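Long-range contacts in major pilin backbone protein T-antigen, T13 (Streptococcus pyogenes, PDB 6BBT), which forms, as the major pilin, the backbone of the streptococcal surface pilus and defines the T13 serotype antigen: residues A[30-35]-A[60-65]; A[67-72]-A[187-192]; A[3-8]-A[143-148]; A[180-185]-A[228-233]. All coordinates share one frame; numbering follows the deposited sequence. Where two conformers were deposited one is given.

Interaction 1 (A[30-35]-A[60-65]); sequences TFTFTI and TTKAIV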
loop_
_atom_site.group_PDB
_atom_site.type_symbol
_atom_site.label_atom_id
_atom_site.label_comp_id
_atom_site.label_asym_id
_atom_site.label_seq_id
_atom_site.Cartn_x
_atom_site.Cartn_y
_atom_site.Cartn_z
ATOM N N THR A 30 -2.457 1.403 7.347
ATOM C CA THR A 30 -2.173 0.528 8.493
ATOM C C THR A 30 -2.386 -0.893 8.045
ATOM O O THR A 30 -3.119 -1.147 7.091
ATOM C CB THR A 30 -3.072 0.815 9.709
ATOM O OG1 THR A 30 -4.428 0.610 9.326
ATOM C CG2 THR A 30 -2.889 2.242 10.171
ATOM N N PHE A 31 -1.698 -1.808 8.697
ATOM C CA PHE A 31 -2.001 -3.227 8.576
ATOM C C PHE A 31 -2.440 -3.727 9.941
ATOM O O PHE A 31 -1.862 -3.361 10.952
ATOM C CB PHE A 31 -0.785 -4.011 8.081
ATOM C CG PHE A 31 -0.392 -3.645 6.699
ATOM C CD1 PHE A 31 -0.957 -4.297 5.617
ATOM C CD2 PHE A 31 0.466 -2.591 6.469
ATOM C CE1 PHE A 31 -0.629 -3.946 4.326
ATOM C CE2 PHE A 31 0.799 -2.218 5.167
ATOM C CZ PHE A 31 0.247 -2.899 4.096
ATOM N N THR A 32 -3.457 -4.580 9.949
ATOM C CA THR A 32 -4.043 -5.080 11.164
ATOM C C THR A 32 -3.883 -6.590 11.211
ATOM O O THR A 32 -4.209 -7.286 10.257
ATOM C CB THR A 32 -5.522 -4.685 11.232
ATOM O OG1 THR A 32 -5.598 -3.270 11.369
ATOM C CG2 THR A 32 -6.232 -5.330 12.434
ATOM N N PHE A 33 -3.371 -7.078 12.333
ATOM C CA PHE A 33 -3.260 -8.504 12.570
ATOM C C PHE A 33 -4.317 -8.892 13.605
ATOM O O PHE A 33 -4.599 -8.126 14.531
ATOM C CB PHE A 33 -1.850 -8.828 13.032
ATOM C CG PHE A 33 -0.827 -8.096 12.248
ATOM C CD1 PHE A 33 -0.596 -8.442 10.937
ATOM C CD2 PHE A 33 -0.218 -6.963 12.765
ATOM C CE1 PHE A 33 0.296 -7.715 10.162
ATOM C CE2 PHE A 33 0.695 -6.245 12.005
ATOM C CZ PHE A 33 0.940 -6.625 10.699
ATOM N N THR A 34 -4.909 -10.060 13.402
ATOM C CA THR A 34 -5.981 -10.563 14.233
ATOM C C THR A 34 -5.521 -11.875 14.831
ATOM O O THR A 34 -4.887 -12.685 14.159
ATOM C CB THR A 34 -7.246 -10.851 13.415
ATOM O OG1 THR A 34 -7.569 -9.711 12.625
ATOM C CG2 THR A 34 -8.419 -11.140 14.336
ATOM N N ILE A 35 -5.883 -12.084 16.088
ATOM C CA ILE A 35 -5.700 -13.370 16.751
ATOM C C ILE A 35 -7.081 -13.857 17.175
ATOM O O ILE A 35 -7.884 -13.080 17.704
ATOM C CB ILE A 35 -4.696 -13.287 17.926
ATOM C CG1 ILE A 35 -4.405 -14.686 18.467
ATOM C CG2 ILE A 35 -5.173 -12.376 19.043
ATOM C CD1 ILE A 35 -3.157 -14.734 19.300
ATOM N N THR A 60 -6.352 -8.439 24.099
ATOM C CA THR A 60 -6.518 -7.525 22.976
ATOM C C THR A 60 -6.258 -8.344 21.713
ATOM O O THR A 60 -5.147 -8.851 21.521
ATOM C CB THR A 60 -5.549 -6.337 23.099
ATOM O OG1 THR A 60 -5.890 -5.567 24.265
ATOM C CG2 THR A 60 -5.601 -5.446 21.857
ATOM N N THR A 61 -7.280 -8.495 20.873
ATOM C CA THR A 61 -7.236 -9.425 19.746
ATOM C C THR A 61 -6.775 -8.800 18.409
ATOM O O THR A 61 -6.771 -9.484 17.392
ATOM C CB THR A 61 -8.601 -10.109 19.551
ATOM O OG1 THR A 61 -9.607 -9.121 19.341
ATOM C CG2 THR A 61 -8.958 -10.960 20.784
ATOM N N LYS A 62 -6.412 -7.515 18.437
ATOM C CA LYS A 62 -5.916 -6.761 17.273
ATOM C C LYS A 62 -4.555 -6.151 17.607
ATOM O O LYS A 62 -4.361 -5.605 18.695
ATOM C CB LYS A 62 -6.864 -5.621 16.899
ATOM C CG LYS A 62 -8.325 -5.995 16.716
ATOM C CD LYS A 62 -8.548 -6.889 15.517
ATOM C CE LYS A 62 -10.028 -6.926 15.168
ATOM N NZ LYS A 62 -10.349 -7.858 14.054
ATOM N N ALA A 63 -3.613 -6.268 16.667
ATOM C CA ALA A 63 -2.355 -5.538 16.698
ATOM C C ALA A 63 -2.205 -4.790 15.350
ATOM O O ALA A 63 -2.670 -5.271 14.306
ATOM C CB ALA A 63 -1.207 -6.496 16.917
ATOM N N ILE A 64 -1.606 -3.605 15.379
ATOM C CA ILE A 64 -1.526 -2.776 14.174
ATOM C C ILE A 64 -0.126 -2.213 13.974
ATOM O O ILE A 64 0.601 -1.977 14.941
ATOM C CB ILE A 64 -2.558 -1.611 14.186
ATOM C CG1 ILE A 64 -2.215 -0.567 15.254
ATOM C CG2 ILE A 64 -3.972 -2.138 14.413
ATOM C CD1 ILE A 64 -3.134 0.645 15.229
ATOM N N VAL A 65 0.254 -2.019 12.712
ATOM C CA VAL A 65 1.461 -1.255 12.373
ATOM C C VAL A 65 0.997 -0.223 11.347
ATOM O O VAL A 65 0.009 -0.445 10.640
ATOM C CB VAL A 65 2.637 -2.095 11.788
ATOM C CG1 VAL A 65 3.208 -3.076 12.802
ATOM C CG2 VAL A 65 2.242 -2.803 10.502
#
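Antiparallel beta pairing joins residues 30-35 to residues 60-65 inside the Spy0128-like isopeptide-containing domain, where strand 29-37 lies between strand 62-67 and strand 93-101 of one sheet. The axes of strand segments 30-35 and 62-65 come within 4.6 Å, and their directions differ by 158°. F31 with V65 and F33 with A63 are the hydrogen-bonded pairs, each bonded in both directions; T32 with I64 and T34 with K62 are the non-hydrogen-bonded ones. The straightest bond, F33 N to A63 O, is 2.8 Å long, with an N-H...O angle of 174°. I35 N still reaches T61 O at 3.0 Å, but from above the carbonyl plane, where residues 60-61 have left the strand.

The two faces differ in chemistry. F31, F33, A63 and V65 share the inward one. F33 has CG anti to its carbonyl carbon, and V65 CG2 meets the edge of its ring at CZ, 4.0 Å away. Strands 10-17 and 77-83 close over this face, and K15 makes a cation-pi contact with F31. The F33 ring meets that of F150, on strand 148-166, almost parallel.

On the other face, T32 OG1 rests 3.6 Å from I64 CG2, the two side chains lying side by side. K62 bends at chi2 (-67°) and runs alongside T34, bringing its NZ to 3.6 Å from T34 OG1.

Interaction 2 (A[67-72]-A[187-192]); sequences YDNTDK and LYEKGQ
A single asparagine amide does the work of a backbone peptide here: N69 both gives to and takes from the main chain of residues 187-192. N69 ND2 donates to L187 O at 2.8 Å, with the acceptor close to the amide plane. N69 OD1 accepts E189 N at 2.9 Å, and that N-H...O angle is 165°. ND2 also bonds M26 O, so both ends of the amide are satisfied and its flip is fixed. Its plane lies within 2° of that of the Y188 ring, although the two side chains cross at about a right angle.

Q192, bent at chi2, folds its amide back so that its CD lies 3.6 Å from N69 CB. Two waters extend the seam: one accepts from N69 N and donates to E189 OE1, the other donates to N69 O and Q192 OE1. E189 also forms a salt bridge with K28. Within residues 67-72, D68 OD1 accepts T70 N, which makes an Asx turn inside the type I beta turn D68-D71 that presents N69, and it also accepts the hydroxyl of T70.

The contact bridges the Spy0128-like and DUF7601 regions, joining the loop between strands 62-67 and 77-83 to the loop between strands 176-183 and 193-198.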
loop_
_atom_site.group_PDB
_atom_site.type_symbol
_atom_site.label_atom_id
_atom_site.label_comp_id
_atom_site.label_asym_id
_atom_site.label_seq_id
_atom_site.Cartn_x
_atom_site.Cartn_y
_atom_site.Cartn_z
ATOM N N TYR A 67 2.187 2.683 8.309
ATOM C CA TYR A 67 3.141 3.280 7.375
ATOM C C TYR A 67 2.711 4.691 6.998
ATOM O O TYR A 67 1.532 5.012 7.020
ATOM C CB TYR A 67 3.214 2.433 6.108
ATOM C CG TYR A 67 3.915 1.148 6.331
ATOM C CD1 TYR A 67 5.292 1.068 6.202
ATOM C CD2 TYR A 67 3.216 -0.002 6.694
ATOM C CE1 TYR A 67 5.966 -0.123 6.405
ATOM C CE2 TYR A 67 3.880 -1.204 6.924
ATOM C CZ TYR A 67 5.262 -1.259 6.775
ATOM O OH TYR A 67 5.956 -2.438 6.968
ATOM N N ASP A 68 3.658 5.555 6.675
ATOM C CA ASP A 68 3.293 6.824 6.062
ATOM C C ASP A 68 4.244 7.192 4.948
ATOM O O ASP A 68 5.219 6.476 4.674
ATOM C CB ASP A 68 3.081 7.921 7.119
ATOM C CG ASP A 68 4.367 8.428 7.744
ATOM O OD1 ASP A 68 5.462 8.372 7.132
ATOM O OD2 ASP A 68 4.240 8.932 8.874
ATOM N N ASN A 69 3.922 8.285 4.280
ATOM C CA ASN A 69 4.637 8.703 3.073
ATOM C C ASN A 69 6.128 8.988 3.298
ATOM O O ASN A 69 6.900 8.951 2.357
ATOM C CB ASN A 69 4.002 9.946 2.466
ATOM C CG ASN A 69 2.557 9.744 1.987
ATOM O OD1 ASN A 69 1.813 10.704 1.957
ATOM N ND2 ASN A 69 2.158 8.520 1.645
ATOM N N THR A 70 6.523 9.303 4.527
ATOM C CA THR A 70 7.931 9.522 4.838
ATOM C C THR A 70 8.741 8.231 5.017
ATOM O O THR A 70 9.966 8.287 5.135
ATOM C CB THR A 70 8.119 10.370 6.113
ATOM O OG1 THR A 70 7.628 9.670 7.249
ATOM C CG2 THR A 70 7.429 11.719 6.002
ATOM N N ASP A 71 8.081 7.074 5.081
ATOM C CA ASP A 71 8.805 5.816 5.253
ATOM C C ASP A 71 9.517 5.426 3.960
ATOM O O ASP A 71 8.904 5.338 2.891
ATOM C CB ASP A 71 7.876 4.690 5.737
ATOM C CG ASP A 71 7.402 4.900 7.170
ATOM O OD1 ASP A 71 8.108 5.582 7.954
ATOM O OD2 ASP A 71 6.312 4.416 7.523
ATOM N N LYS A 72 10.829 5.255 4.076
ATOM C CA LYS A 72 11.685 4.898 2.959
ATOM C C LYS A 72 12.292 3.518 3.264
ATOM O O LYS A 72 11.805 2.801 4.168
ATOM C CB LYS A 72 12.759 5.983 2.730
ATOM C CG LYS A 72 12.242 7.368 2.338
ATOM C CD LYS A 72 11.626 7.316 0.942
ATOM C CE LYS A 72 10.912 8.585 0.537
ATOM N NZ LYS A 72 10.051 8.363 -0.670
ATOM N N LEU A 187 -4.121 8.270 1.339
ATOM C CA LEU A 187 -2.894 7.479 1.232
ATOM C C LEU A 187 -1.662 8.275 0.830
ATOM O O LEU A 187 -0.562 7.885 1.201
ATOM C CB LEU A 187 -3.041 6.379 0.195
ATOM C CG LEU A 187 -4.008 5.182 0.358
ATOM C CD1 LEU A 187 -3.348 3.921 -0.216
ATOM C CD2 LEU A 187 -4.409 4.898 1.778
ATOM N N TYR A 188 -1.837 9.316 0.021
ATOM C CA TYR A 188 -0.719 10.100 -0.509
ATOM C C TYR A 188 -1.022 11.576 -0.320
ATOM O O TYR A 188 -1.848 12.135 -1.015
ATOM C CB TYR A 188 -0.489 9.752 -2.002
ATOM C CG TYR A 188 -0.325 8.270 -2.201
ATOM C CD1 TYR A 188 0.872 7.646 -1.904
ATOM C CD2 TYR A 188 -1.388 7.485 -2.637
ATOM C CE1 TYR A 188 1.031 6.280 -2.071
ATOM C CE2 TYR A 188 -1.246 6.125 -2.811
ATOM C CZ TYR A 188 -0.044 5.526 -2.504
ATOM O OH TYR A 188 0.077 4.178 -2.667
ATOM N N GLU A 189 -0.306 12.192 0.608
ATOM C CA GLU A 189 -0.653 13.476 1.163
ATOM C C GLU A 189 0.013 14.637 0.442
ATOM O O GLU A 189 1.060 14.497 -0.221
ATOM C CB GLU A 189 -0.254 13.513 2.632
ATOM C CG GLU A 189 -0.892 12.387 3.446
ATOM C CD GLU A 189 -0.944 12.701 4.927
ATOM O OE1 GLU A 189 0.126 12.974 5.515
ATOM O OE2 GLU A 189 -2.059 12.679 5.494
ATOM N N LYS A 190 -0.610 15.791 0.614
ATOM C CA LYS A 190 -0.099 17.069 0.121
ATOM C C LYS A 190 1.332 17.304 0.548
ATOM O O LYS A 190 1.720 17.012 1.680
ATOM C CB LYS A 190 -0.962 18.209 0.688
ATOM C CG LYS A 190 -0.619 19.604 0.197
ATOM C CD LYS A 190 -1.603 20.622 0.784
ATOM C CE LYS A 190 -1.132 22.060 0.549
ATOM N NZ LYS A 190 -0.938 22.439 -0.887
ATOM N N GLY A 191 2.124 17.845 -0.363
ATOM C CA GLY A 191 3.503 18.135 -0.055
ATOM C C GLY A 191 4.477 16.986 -0.267
ATOM O O GLY A 191 5.679 17.196 -0.144
ATOM N N GLN A 192 3.995 15.777 -0.581
ATOM C CA GLN A 192 4.897 14.684 -0.978
ATOM C C GLN A 192 5.202 14.815 -2.458
ATOM O O GLN A 192 4.466 15.488 -3.193
ATOM C CB GLN A 192 4.271 13.341 -0.636
ATOM C CG GLN A 192 4.043 13.201 0.859
ATOM C CD GLN A 192 5.340 13.138 1.629
ATOM O OE1 GLN A 192 6.244 12.430 1.257
ATOM N NE2 GLN A 192 5.433 13.871 2.705
HETATM O O HOH W 1 2.066 10.473 5.214
HETATM O O HOH W 2 8.677 11.132 1.817
#

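Interaction 3 (A[3-8]-A[143-148]); sequences AGVVTG and DVKKPI
In this surface contact of the Spy0128-like isopeptide-containing domain, backbone and short side-chain atoms meet where strand 5-7 and the residues before it cross the loop that leads from strand 131-139 into strand 148-166. The backbones come nearest at G4, whose CA sits 3.4 Å from K146 C. With phi 75° and psi 8° it adopts a left-handed conformation. The direction a beta carbon would take leads straight at K146 N, so the close crossing depends on the bare CA as much as the turn depends on positive phi. P147 presses its ring against the same spot, with CD 3.6 Å from G4 N. The same ring atom, P147 CD, also meets A3 CB at 4.2 Å.

On the K145 side, CB of that lysine lies 3.3 Å from A3 O, a close van der Waals approach. K145 and V5 lie side by side and point the same way, V5 CG2 touching K145 CD at 3.5 Å. Bends at chi3 (-83°) and chi4 then turn the rest of the lysine chain.

No hydrogen bond spans the two segments; a third element positions both. Strand 131-139 takes G4 and K146 through the backbone of the same residue, S137, and pairs with the short strand 5-7 through V135 and V6. Its V136 and K138 touch K145. Beyond P147, the buried I148 packs on W116 and V118 and bonds T14 through its backbone. S137 grips the lysine peptide a second time, its hydroxyl OG donating to K146 O.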
loop_
_atom_site.group_PDB
_atom_site.type_symbol
_atom_site.label_atom_id
_atom_site.label_comp_id
_atom_site.label_asym_id
_atom_site.label_seq_id
_atom_site.Cartn_x
_atom_site.Cartn_y
_atom_site.Cartn_z
ATOM N N ALA A 3 14.384 -20.478 16.759
ATOM C CA ALA A 3 13.508 -19.580 16.003
ATOM C C ALA A 3 12.038 -19.945 16.257
ATOM O O ALA A 3 11.691 -21.130 16.351
ATOM C CB ALA A 3 13.827 -19.646 14.519
ATOM N N GLY A 4 11.194 -18.925 16.421
ATOM C CA GLY A 4 9.767 -19.130 16.646
ATOM C C GLY A 4 9.351 -19.616 18.029
ATOM O O GLY A 4 8.179 -19.947 18.215
ATOM N N VAL A 5 10.289 -19.658 18.986
ATOM C CA VAL A 5 9.993 -19.951 20.393
ATOM C C VAL A 5 10.400 -18.749 21.228
ATOM O O VAL A 5 11.559 -18.335 21.212
ATOM C CB VAL A 5 10.737 -21.204 20.903
ATOM C CG1 VAL A 5 10.338 -21.520 22.345
ATOM C CG2 VAL A 5 10.448 -22.385 19.993
ATOM N N VAL A 6 9.435 -18.199 21.950
ATOM C CA VAL A 6 9.636 -17.019 22.767
ATOM C C VAL A 6 9.409 -17.427 24.213
ATOM O O VAL A 6 8.364 -18.000 24.544
ATOM C CB VAL A 6 8.662 -15.903 22.338
ATOM C CG1 VAL A 6 8.500 -14.827 23.414
ATOM C CG2 VAL A 6 9.135 -15.305 21.018
ATOM N N THR A 7 10.402 -17.149 25.058
ATOM C CA THR A 7 10.288 -17.345 26.496
ATOM C C THR A 7 9.711 -16.061 27.070
ATOM O O THR A 7 10.373 -15.028 27.078
ATOM C CB THR A 7 11.654 -17.665 27.133
ATOM O OG1 THR A 7 12.269 -18.740 26.412
ATOM C CG2 THR A 7 11.491 -18.072 28.594
ATOM N N GLY A 8 8.466 -16.125 27.525
ATOM C CA GLY A 8 7.752 -14.934 27.955
ATOM C C GLY A 8 6.264 -15.033 27.711
ATOM O O GLY A 8 5.715 -16.131 27.568
ATOM N N ASP A 143 5.391 -27.822 10.300
ATOM C CA ASP A 143 5.995 -28.224 11.586
ATOM C C ASP A 143 7.160 -27.309 11.954
ATOM O O ASP A 143 7.686 -27.394 13.059
ATOM C CB ASP A 143 6.468 -29.695 11.557
ATOM N N VAL A 144 7.531 -26.407 11.048
ATOM C CA VAL A 144 8.703 -25.561 11.219
ATOM C C VAL A 144 8.390 -24.354 12.097
ATOM O O VAL A 144 7.596 -23.486 11.723
ATOM C CB VAL A 144 9.230 -25.085 9.850
ATOM C CG1 VAL A 144 10.378 -24.096 10.015
ATOM C CG2 VAL A 144 9.654 -26.282 9.011
ATOM N N LYS A 145 9.039 -24.290 13.252
ATOM C CA LYS A 145 8.933 -23.142 14.122
ATOM C C LYS A 145 9.660 -21.964 13.483
ATOM O O LYS A 145 10.777 -22.113 12.986
ATOM C CB LYS A 145 9.525 -23.438 15.493
ATOM C CG LYS A 145 8.775 -24.505 16.269
ATOM C CD LYS A 145 9.473 -24.803 17.585
ATOM C CE LYS A 145 10.619 -25.796 17.417
ATOM N NZ LYS A 145 10.119 -27.204 17.388
ATOM N N LYS A 146 8.994 -20.809 13.456
ATOM C CA LYS A 146 9.616 -19.562 13.013
ATOM C C LYS A 146 8.786 -18.358 13.455
ATOM O O LYS A 146 7.573 -18.483 13.653
ATOM C CB LYS A 146 9.834 -19.553 11.498
ATOM C CG LYS A 146 8.608 -19.889 10.691
ATOM C CD LYS A 146 8.788 -19.589 9.210
ATOM C CE LYS A 146 9.356 -20.758 8.433
ATOM N NZ LYS A 146 9.059 -20.574 6.985
ATOM N N PRO A 147 9.437 -17.193 13.625
ATOM C CA PRO A 147 8.705 -16.007 14.038
ATOM C C PRO A 147 7.692 -15.571 12.979
ATOM O O PRO A 147 7.865 -15.852 11.795
ATOM C CB PRO A 147 9.807 -14.963 14.262
ATOM C CG PRO A 147 10.953 -15.423 13.443
ATOM C CD PRO A 147 10.871 -16.917 13.421
ATOM N N ILE A 148 6.609 -14.949 13.421
ATOM C CA ILE A 148 5.562 -14.498 12.509
ATOM C C ILE A 148 6.053 -13.276 11.737
ATOM O O ILE A 148 6.410 -12.289 12.340
ATOM C CB ILE A 148 4.265 -14.159 13.263
ATOM C CG1 ILE A 148 3.756 -15.426 13.975
ATOM C CG2 ILE A 148 3.217 -13.627 12.288
ATOM C CD1 ILE A 148 2.362 -15.321 14.552
#

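Interaction 4 (A[180-185]-A[228-233]); sequences LILEAS and IGISYK
S185 OG is held by three partners: Y188 N through a hydrogen bond, L187 N through a weak one, and a water at 2.9 Å from OG. Its chi1 of 69° puts the hydroxyl between the backbone N and carbonyl carbon of S185, and the water passes a further weak bond to I228 O. S185 lies in the loop that follows the paired part of the chain in the DUF7601 region, where strand segments 180-183 and 231-233 run antiparallel, their directions differing by 162°.

Within the ladder, I181 and K233 are a hydrogen-bonded pair, I181 N reaching K233 O at 3.1 Å. E183 N meets S231 O at 2.7 Å, nearly along the C=O axis. The return bond is replaced by a water, which accepts from S231 N at 2.7 Å and donates to E183 O at 3.0 Å. The ladder thus opens here by one solvent molecule.

On the buried face, L182 CD2 packs 3.8 Å from Y232 CB, while L182 CB meets I230 CD1. Y232 sends its OH on to D271, and L159 of strand 148-166 touches the Y232 side chain. Across the opposite face, I181 CG2 presses to 3.2 Å from K233 CG, tighter than usual for carbons.

E183 OE1 and K233 NZ stay 4.3 Å apart, too far for a salt bridge. Their attraction is therefore probably modest, and cohesion rests mainly on backbone bonds, bridging water and the aliphatic layer.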
loop_
_atom_site.group_PDB
_atom_site.type_symbol
_atom_site.label_atom_id
_atom_site.label_comp_id
_atom_site.label_asym_id
_atom_site.label_seq_id
_atom_site.Cartn_x
_atom_site.Cartn_y
_atom_site.Cartn_z
ATOM N N LEU A 180 -0.875 20.594 -14.522
ATOM C CA LEU A 180 -1.227 19.344 -13.904
ATOM C C LEU A 180 -1.288 19.547 -12.401
ATOM O O LEU A 180 -0.431 20.222 -11.823
ATOM C CB LEU A 180 -0.173 18.303 -14.241
ATOM C CG LEU A 180 -0.292 16.915 -13.637
ATOM C CD1 LEU A 180 -1.435 16.116 -14.250
ATOM C CD2 LEU A 180 1.033 16.207 -13.814
ATOM N N ILE A 181 -2.292 18.943 -11.773
ATOM C CA ILE A 181 -2.358 18.882 -10.329
ATOM C C ILE A 181 -2.661 17.435 -9.942
ATOM O O ILE A 181 -3.515 16.784 -10.542
ATOM C CB ILE A 181 -3.363 19.909 -9.743
ATOM C CG1 ILE A 181 -3.472 19.777 -8.227
ATOM C CG2 ILE A 181 -4.727 19.747 -10.354
ATOM C CD1 ILE A 181 -4.026 21.035 -7.578
ATOM N N LEU A 182 -1.875 16.910 -9.008
ATOM C CA LEU A 182 -2.142 15.621 -8.408
ATOM C C LEU A 182 -2.822 15.947 -7.088
ATOM O O LEU A 182 -2.234 16.633 -6.254
ATOM C CB LEU A 182 -0.841 14.873 -8.178
ATOM C CG LEU A 182 0.101 14.675 -9.358
ATOM C CD1 LEU A 182 1.268 13.842 -8.893
ATOM C CD2 LEU A 182 -0.577 14.003 -10.536
ATOM N N GLU A 183 -4.062 15.515 -6.900
ATOM C CA GLU A 183 -4.788 15.866 -5.673
ATOM C C GLU A 183 -4.362 14.908 -4.589
ATOM O O GLU A 183 -4.179 13.726 -4.855
ATOM C CB GLU A 183 -6.308 15.754 -5.832
ATOM C CG GLU A 183 -6.908 16.501 -6.996
ATOM C CD GLU A 183 -6.950 17.998 -6.820
ATOM O OE1 GLU A 183 -7.414 18.652 -7.773
ATOM O OE2 GLU A 183 -6.547 18.521 -5.751
ATOM N N ALA A 184 -4.215 15.413 -3.376
ATOM C CA ALA A 184 -3.950 14.558 -2.230
ATOM C C ALA A 184 -5.115 13.568 -1.980
ATOM O O ALA A 184 -6.281 13.851 -2.290
ATOM C CB ALA A 184 -3.675 15.417 -0.994
ATOM N N SER A 185 -4.763 12.377 -1.495
ATOM C CA SER A 185 -5.722 11.382 -1.011
ATOM C C SER A 185 -5.355 11.066 0.420
ATOM O O SER A 185 -4.348 11.564 0.931
ATOM C CB SER A 185 -5.661 10.109 -1.866
ATOM O OG SER A 185 -4.436 9.389 -1.683
ATOM N N ILE A 228 -1.079 4.832 -7.090
ATOM C CA ILE A 228 -2.366 4.296 -7.519
ATOM C C ILE A 228 -3.454 4.824 -6.603
ATOM O O ILE A 228 -3.293 4.850 -5.388
ATOM C CB ILE A 228 -2.352 2.758 -7.567
ATOM C CG1 ILE A 228 -1.516 2.332 -8.767
ATOM C CG2 ILE A 228 -3.787 2.197 -7.687
ATOM C CD1 ILE A 228 -1.185 0.871 -8.822
ATOM N N GLY A 229 -4.549 5.277 -7.200
ATOM C CA GLY A 229 -5.693 5.744 -6.431
ATOM C C GLY A 229 -5.735 7.237 -6.173
ATOM O O GLY A 229 -6.665 7.703 -5.523
ATOM N N ILE A 230 -4.753 8.009 -6.646
ATOM C CA ILE A 230 -4.867 9.463 -6.523
ATOM C C ILE A 230 -5.608 10.001 -7.723
ATOM O O ILE A 230 -5.701 9.335 -8.740
ATOM C CB ILE A 230 -3.518 10.190 -6.333
ATOM C CG1 ILE A 230 -2.556 9.982 -7.501
ATOM C CG2 ILE A 230 -2.894 9.754 -5.016
ATOM C CD1 ILE A 230 -1.413 10.985 -7.465
ATOM N N SER A 231 -6.135 11.200 -7.603
ATOM C CA SER A 231 -6.824 11.835 -8.696
ATOM C C SER A 231 -5.966 12.979 -9.220
ATOM O O SER A 231 -5.226 13.607 -8.459
ATOM C CB SER A 231 -8.180 12.332 -8.253
ATOM O OG SER A 231 -9.030 11.248 -7.960
ATOM N N TYR A 232 -6.043 13.218 -10.520
ATOM C CA TYR A 232 -5.346 14.333 -11.148
ATOM C C TYR A 232 -6.256 15.081 -12.108
ATOM O O TYR A 232 -7.249 14.539 -12.576
ATOM C CB TYR A 232 -4.100 13.858 -11.901
ATOM C CG TYR A 232 -4.361 12.922 -13.061
ATOM C CD1 TYR A 232 -4.644 13.413 -14.338
ATOM C CD2 TYR A 232 -4.329 11.534 -12.886
ATOM C CE1 TYR A 232 -4.879 12.555 -15.409
ATOM C CE2 TYR A 232 -4.564 10.674 -13.948
ATOM C CZ TYR A 232 -4.844 11.188 -15.201
ATOM O OH TYR A 232 -5.068 10.333 -16.260
ATOM N N LYS A 233 -5.906 16.325 -12.403
ATOM C CA LYS A 233 -6.529 17.003 -13.509
ATOM C C LYS A 233 -5.493 17.742 -14.348
ATOM O O LYS A 233 -4.507 18.281 -13.825
ATOM C CB LYS A 233 -7.669 17.902 -13.063
ATOM C CG LYS A 233 -7.281 19.078 -12.237
ATOM C CD LYS A 233 -8.462 20.027 -12.035
ATOM C CE LYS A 233 -9.453 19.496 -11.017
ATOM N NZ LYS A 233 -10.219 20.612 -10.378
HETATM O O HOH W 3 -6.465 11.803 -4.946
HETATM O O HOH W 4 -4.945 6.913 -3.192
#

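Interactions 1 and 4 are strand pairings in different regions of the chain, their centres about 30 Å apart on opposite sides of its middle; each has one inward apolar face and a more polar one. Interaction 2, set between them, is polar and loop-to-loop, and it touches both: F31 packs on Y67, while Y188 and K190 lean on I228, I230 and A184. Interaction 3 is the surface contact farthest from the chain centre, without a hydrogen bond between its segments. It reaches the same sheet as interaction 1, which is nested inside the loop it closes. Backbone bonding thus dominates within the sheets, an asparagine amide at the inter-region seam, and van der Waals packing at the periphery.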